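Cupin 2 conserved barrel domain protein (Leptotrichia buccalis, PDB 3RNS) is of unknown function but has the cupin beta-barrel fold, which in many relatives houses a metal or small-ligand site. Local coordinates at residues 166-171 and 208-213; 186-191 and 202-207. All blocks are in the same frame, centred on the assembly; numbering follows the deposited sequence.

Contact 1 (166-171 and 208-213); sequences LDPHKA and PHAVEA
Leu166 and Val211 form an antiparallel hydrogen-bonded pair, as do His169 and His209, with the register slipping by one residue between them in a beta bulge where the chain turns at Pro168. This joins strand 165-169, at the border of a four-stranded sheet of the cupin barrel, to its neighbour 209-212. Val211 N reaches Leu166 O only weakly, whereas Leu166 N holds Val211 O at 2.9 Å. The histidine pair is tighter, His169 N to His209 O and His209 N to His169 O both being 2.8 Å.

Both imidazoles leave the sheet on the face that also carries Leu166 and Val211. They form a T-shaped pair, planes at 76°: the edge of His209 points at the face of His169, its CD2 lying 3.4 Å above that plane toward the rim. CG sits between the backbone N and carbonyl carbon in both (chi1 59° in His169), starting the rings off alike, and His169 ND1 fixes its ring's rotation by donating to Asp167 O at 2.8 Å. One water bridges the rings, 2.7 Å from His169 NE2 and also bonded to His209 NE2. Buried Val211 on this face packs on Phe160 and Phe218, so the rings probably look into the barrel, reminiscent of the metal-binding histidines of many cupins, though the bridge here is a water. An alanine at His169 would probably leave the His209 edge without a facing ring and the water without one of its two histidine partners. On the same face Leu166 and Val211 lie side by side, Leu166 CD1 touching Val211 CG1 at 3.7 Å.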
loop_
_atom_site.group_PDB
_atom_site.type_symbol
_atom_site.label_atom_id
_atom_site.label_comp_id
_atom_site.label_asym_id
_atom_site.label_seq_id
_atom_site.Cartn_x
_atom_site.Cartn_y
_atom_site.Cartn_z
ATOM N N LEU A 166 16.139 -11.160 -2.610
ATOM C CA LEU A 166 16.170 -10.913 -4.030
ATOM C C LEU A 166 17.465 -10.175 -4.380
ATOM O O LEU A 166 17.830 -9.191 -3.730
ATOM C CB LEU A 166 14.980 -10.050 -4.430
ATOM C CG LEU A 166 13.596 -10.557 -3.984
ATOM C CD1 LEU A 166 12.512 -9.550 -4.463
ATOM C CD2 LEU A 166 13.393 -11.928 -4.568
ATOM N N ASP A 167 18.118 -10.637 -5.425
ATOM C CA ASP A 167 19.307 -9.984 -5.973
ATOM C C ASP A 167 18.932 -8.637 -6.600
ATOM O O ASP A 167 17.774 -8.425 -6.952
ATOM C CB ASP A 167 19.923 -10.868 -7.072
ATOM C CG ASP A 167 20.473 -12.186 -6.540
ATOM O OD1 ASP A 167 20.974 -12.205 -5.394
ATOM O OD2 ASP A 167 20.403 -13.209 -7.289
ATOM N N PRO A 168 19.923 -7.739 -6.776
ATOM C CA PRO A 168 19.647 -6.431 -7.334
ATOM C C PRO A 168 18.936 -6.513 -8.673
ATOM O O PRO A 168 19.330 -7.306 -9.536
ATOM C CB PRO A 168 21.049 -5.835 -7.538
ATOM C CG PRO A 168 21.889 -6.490 -6.537
ATOM C CD PRO A 168 21.373 -7.914 -6.537
ATOM N N HIS A 169 17.909 -5.696 -8.850
ATOM C CA HIS A 169 17.165 -5.654 -10.116
ATOM C C HIS A 169 16.496 -4.278 -10.270
ATOM O O HIS A 169 16.532 -3.461 -9.350
ATOM C CB HIS A 169 16.137 -6.796 -10.192
ATOM C CG HIS A 169 15.120 -6.780 -9.091
ATOM N ND1 HIS A 169 15.430 -7.071 -7.770
ATOM C CD2 HIS A 169 13.795 -6.494 -9.111
ATOM C CE1 HIS A 169 14.338 -6.954 -7.027
ATOM N NE2 HIS A 169 13.329 -6.618 -7.820
ATOM N N LYS A 170 15.960 -4.010 -11.456
ATOM C CA LYS A 170 15.293 -2.761 -11.750
ATOM C C LYS A 170 13.844 -2.997 -12.144
ATOM O O LYS A 170 13.500 -4.046 -12.712
ATOM C CB LYS A 170 15.964 -2.064 -12.901
ATOM C CG LYS A 170 17.418 -1.719 -12.696
ATOM C CD LYS A 170 17.979 -1.114 -13.990
ATOM C CE LYS A 170 19.430 -0.678 -13.847
ATOM N NZ LYS A 170 20.420 -1.724 -14.313
ATOM N N ALA A 171 13.000 -2.022 -11.843
ATOM C CA ALA A 171 11.634 -2.017 -12.335
ATOM C C ALA A 171 11.466 -0.797 -13.217
ATOM O O ALA A 171 12.137 0.219 -13.022
ATOM C CB ALA A 171 10.631 -2.007 -11.162
ATOM N N PRO A 208 18.810 0.185 -9.514
ATOM C CA PRO A 208 18.703 -1.160 -8.976
ATOM C C PRO A 208 18.293 -1.172 -7.506
ATOM O O PRO A 208 18.668 -0.258 -6.744
ATOM C CB PRO A 208 20.111 -1.744 -9.170
ATOM C CG PRO A 208 20.895 -0.726 -10.000
ATOM C CD PRO A 208 20.203 0.583 -9.775
ATOM N N HIS A 209 17.512 -2.178 -7.114
ATOM C CA HIS A 209 17.179 -2.394 -5.693
ATOM C C HIS A 209 17.227 -3.900 -5.381
ATOM O O HIS A 209 17.225 -4.761 -6.290
ATOM C CB HIS A 209 15.806 -1.774 -5.318
ATOM C CG HIS A 209 14.676 -2.265 -6.168
ATOM N ND1 HIS A 209 14.048 -1.473 -7.105
ATOM C CD2 HIS A 209 14.082 -3.480 -6.248
ATOM C CE1 HIS A 209 13.103 -2.173 -7.710
ATOM N NE2 HIS A 209 13.106 -3.395 -7.212
ATOM N N ALA A 210 17.257 -4.204 -4.095
ATOM C CA ALA A 210 17.286 -5.579 -3.601
ATOM C C ALA A 210 16.674 -5.581 -2.204
ATOM O O ALA A 210 16.477 -4.546 -1.576
ATOM C CB ALA A 210 18.742 -6.105 -3.567
ATOM N N VAL A 211 16.386 -6.771 -1.723
ATOM C CA VAL A 211 15.788 -6.971 -0.408
ATOM C C VAL A 211 16.244 -8.282 0.185
ATOM O O VAL A 211 16.541 -9.245 -0.532
ATOM C CB VAL A 211 14.240 -6.915 -0.453
ATOM C CG1 VAL A 211 13.659 -7.971 -1.284
ATOM C CG2 VAL A 211 13.656 -6.998 0.917
ATOM N N GLU A 212 16.300 -8.314 1.500
ATOM C CA GLU A 212 16.766 -9.456 2.213
ATOM C C GLU A 212 16.024 -9.542 3.534
ATOM O O GLU A 212 15.833 -8.507 4.219
ATOM C CB GLU A 212 18.262 -9.230 2.389
ATOM C CG GLU A 212 18.969 -10.120 3.281
ATOM C CD GLU A 212 20.482 -9.739 3.442
ATOM O OE1 GLU A 212 20.947 -8.667 2.940
ATOM O OE2 GLU A 212 21.190 -10.539 4.102
ATOM N N ALA A 213 15.608 -10.748 3.906
ATOM C CA ALA A 213 15.107 -11.008 5.259
ATOM C C ALA A 213 16.320 -11.241 6.158
ATOM O O ALA A 213 16.738 -12.361 6.415
ATOM C CB ALA A 213 14.133 -12.243 5.264
HETATM O O HOH W 1 11.009 -5.191 -7.702
#

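Contact 2 (186-191 and 202-207); sequences YYVDGK and VLPANI
Val188 faces Leu203, Pro204 and Ile207 with its two methyl groups parted, and the contact illustrates how one branched side chain can serve two directions at once. The segments come from different sheets of the cupin barrel: 186-188 ends a strand of the four-stranded sheet, 202-203 ends a strand of the six-stranded one, and the turns that follow bring Asp189 and Ile207 into contact.

CG1 of Val188, set anti to the backbone N (chi1 169°), reaches the loop. Against Pro204 the approach is tip to tip, CG1 to the proline CD at 4.0 Å, while Ile207 comes in at about a right angle and puts its CG2 3.9 Å from the same CG1. CG2 of Val188 turns instead to Leu203, whose CD2 it meets at 3.7 Å; these two side chains cross obliquely. The same CD2 also lies near Tyr186, 4.3 Å from CD1, obliquely to the ring, so one leucine methyl spans two residues of the opposing strand. At the outer end, CG2 of Ile207 rests on CB of Asp189 at 3.7 Å.

Turns on both sides present these groups. A type I' turn from Val188 to Lys191 makes a tight hairpin, with Val188 N bonded to Lys191 O at 3.0 Å and Lys191 N to Val188 O at 2.9 Å; a type II turn from Pro204 brings Ile207 back toward the hairpin. Phe193 and Ala10 also pack on Val188. Backbone bonds run to other strands, Tyr186 with Phe193 and Leu203 with Ala175, but none joins the two segments. Their contact is apolar and non-directional, made by methyl, methylene and ring carbons, and is held by close fit and burial, not by polar bonds.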
loop_
_atom_site.group_PDB
_atom_site.type_symbol
_atom_site.label_atom_id
_atom_site.label_comp_id
_atom_site.label_asym_id
_atom_site.label_seq_id
_atom_site.Cartn_x
_atom_site.Cartn_y
_atom_site.Cartn_z
ATOM N N TYR A 186 16.194 -3.444 2.937
ATOM C CA TYR A 186 16.168 -3.085 1.517
ATOM C C TYR A 186 17.438 -2.392 1.098
ATOM O O TYR A 186 18.179 -1.881 1.925
ATOM C CB TYR A 186 14.984 -2.183 1.214
ATOM C CG TYR A 186 13.672 -2.875 1.318
ATOM C CD1 TYR A 186 13.011 -3.321 0.184
ATOM C CD2 TYR A 186 13.077 -3.092 2.556
ATOM C CE1 TYR A 186 11.786 -3.956 0.289
ATOM C CE2 TYR A 186 11.883 -3.756 2.659
ATOM C CZ TYR A 186 11.235 -4.163 1.539
ATOM O OH TYR A 186 10.015 -4.815 1.644
ATOM N N TYR A 187 17.749 -2.484 -0.191
ATOM C CA TYR A 187 18.870 -1.786 -0.750
ATOM C C TYR A 187 18.402 -1.039 -1.982
ATOM O O TYR A 187 17.611 -1.577 -2.798
ATOM C CB TYR A 187 19.990 -2.727 -1.169
ATOM C CG TYR A 187 20.587 -3.612 -0.083
ATOM C CD1 TYR A 187 21.818 -3.320 0.512
ATOM C CD2 TYR A 187 19.943 -4.765 0.305
ATOM C CE1 TYR A 187 22.357 -4.171 1.479
ATOM C CE2 TYR A 187 20.457 -5.594 1.247
ATOM C CZ TYR A 187 21.662 -5.307 1.839
ATOM O OH TYR A 187 22.113 -6.211 2.810
ATOM N N VAL A 188 18.876 0.195 -2.122
ATOM C CA VAL A 188 18.660 0.957 -3.355
ATOM C C VAL A 188 20.019 1.442 -3.803
ATOM O O VAL A 188 20.683 2.155 -3.065
ATOM C CB VAL A 188 17.679 2.156 -3.162
ATOM C CG1 VAL A 188 17.695 3.100 -4.410
ATOM C CG2 VAL A 188 16.257 1.631 -2.914
ATOM N N ASP A 189 20.415 1.018 -4.997
ATOM C CA ASP A 189 21.716 1.359 -5.576
ATOM C C ASP A 189 22.825 1.091 -4.534
ATOM O O ASP A 189 23.622 1.966 -4.209
ATOM C CB ASP A 189 21.677 2.816 -6.005
ATOM C CG ASP A 189 22.735 3.166 -7.031
ATOM O OD1 ASP A 189 23.428 2.260 -7.553
ATOM O OD2 ASP A 189 22.856 4.386 -7.311
ATOM N N GLY A 190 22.810 -0.117 -3.967
ATOM C CA GLY A 190 23.772 -0.495 -2.936
ATOM C C GLY A 190 23.571 0.049 -1.525
ATOM O O GLY A 190 24.160 -0.484 -0.591
ATOM N N LYS A 191 22.744 1.068 -1.336
ATOM C CA LYS A 191 22.518 1.598 -0.001
ATOM C C LYS A 191 21.427 0.868 0.816
ATOM O O LYS A 191 20.306 0.829 0.388
ATOM C CB LYS A 191 22.118 3.022 -0.093
ATOM C CG LYS A 191 21.956 3.622 1.245
ATOM C CD LYS A 191 21.197 4.862 1.103
ATOM C CE LYS A 191 19.721 4.618 1.171
ATOM N NZ LYS A 191 19.068 5.913 0.936
ATOM N N VAL A 202 9.890 4.063 -0.905
ATOM C CA VAL A 202 9.835 4.091 -2.355
ATOM C C VAL A 202 11.156 3.604 -2.945
ATOM O O VAL A 202 12.227 4.076 -2.564
ATOM C CB VAL A 202 9.489 5.508 -2.903
ATOM C CG1 VAL A 202 9.546 5.535 -4.456
ATOM C CG2 VAL A 202 8.109 5.901 -2.428
ATOM N N LEU A 203 11.071 2.656 -3.878
ATOM C CA LEU A 203 12.211 2.170 -4.620
ATOM C C LEU A 203 12.020 2.777 -5.984
ATOM O O LEU A 203 11.113 2.359 -6.716
ATOM C CB LEU A 203 12.233 0.626 -4.690
ATOM C CG LEU A 203 11.873 -0.155 -3.416
ATOM C CD1 LEU A 203 11.828 -1.692 -3.683
ATOM C CD2 LEU A 203 12.873 0.199 -2.347
ATOM N N PRO A 204 12.869 3.748 -6.347
ATOM C CA PRO A 204 12.673 4.502 -7.587
ATOM C C PRO A 204 12.957 3.761 -8.893
ATOM O O PRO A 204 13.794 2.838 -8.951
ATOM C CB PRO A 204 13.612 5.692 -7.429
ATOM C CG PRO A 204 14.713 5.157 -6.572
ATOM C CD PRO A 204 14.081 4.168 -5.636
ATOM N N ALA A 205 12.281 4.232 -9.937
ATOM C CA ALA A 205 12.284 3.621 -11.264
ATOM C C ALA A 205 13.692 3.554 -11.794
ATOM O O ALA A 205 14.459 4.471 -11.585
ATOM C CB ALA A 205 11.393 4.445 -12.265
ATOM N N ASN A 206 14.016 2.464 -12.476
ATOM C CA ASN A 206 15.251 2.359 -13.262
ATOM C C ASN A 206 16.556 2.415 -12.463
ATOM O O ASN A 206 17.643 2.629 -13.042
ATOM C CB ASN A 206 15.261 3.424 -14.384
ATOM C CG ASN A 206 13.996 3.377 -15.236
ATOM O OD1 ASN A 206 13.533 2.291 -15.618
ATOM N ND2 ASN A 206 13.433 4.540 -15.531
ATOM N N ILE A 207 16.450 2.178 -11.155
ATOM C CA ILE A 207 17.590 2.176 -10.261
ATOM C C ILE A 207 17.644 0.820 -9.560
ATOM O O ILE A 207 16.644 0.354 -9.054
ATOM C CB ILE A 207 17.488 3.271 -9.198
ATOM C CG1 ILE A 207 17.464 4.663 -9.827
ATOM C CG2 ILE A 207 18.685 3.171 -8.232
ATOM C CD1 ILE A 207 18.789 5.122 -10.308
#

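The two contacts lie on the same side of the chain's centre, about 8 Å apart between their centres, and contact 2 is nested in sequence within the loop that contact 1 closes. They share a sheet: strand 209-212 of contact 1 is hydrogen-bonded on one side to 165-169 and on the other to 183-188 of contact 2. Direct links follow, with Pro208 O probably accepting a hydrogen bond from Asp189 N and Val211 packing on Tyr186. Ile207 runs straight into Pro208, making the loop after 199-203 the path between sheets. Contact 1 thus pairs strands within one sheet and carries the histidine pair, while contact 2 ties the two sheets of this cupin barrel together.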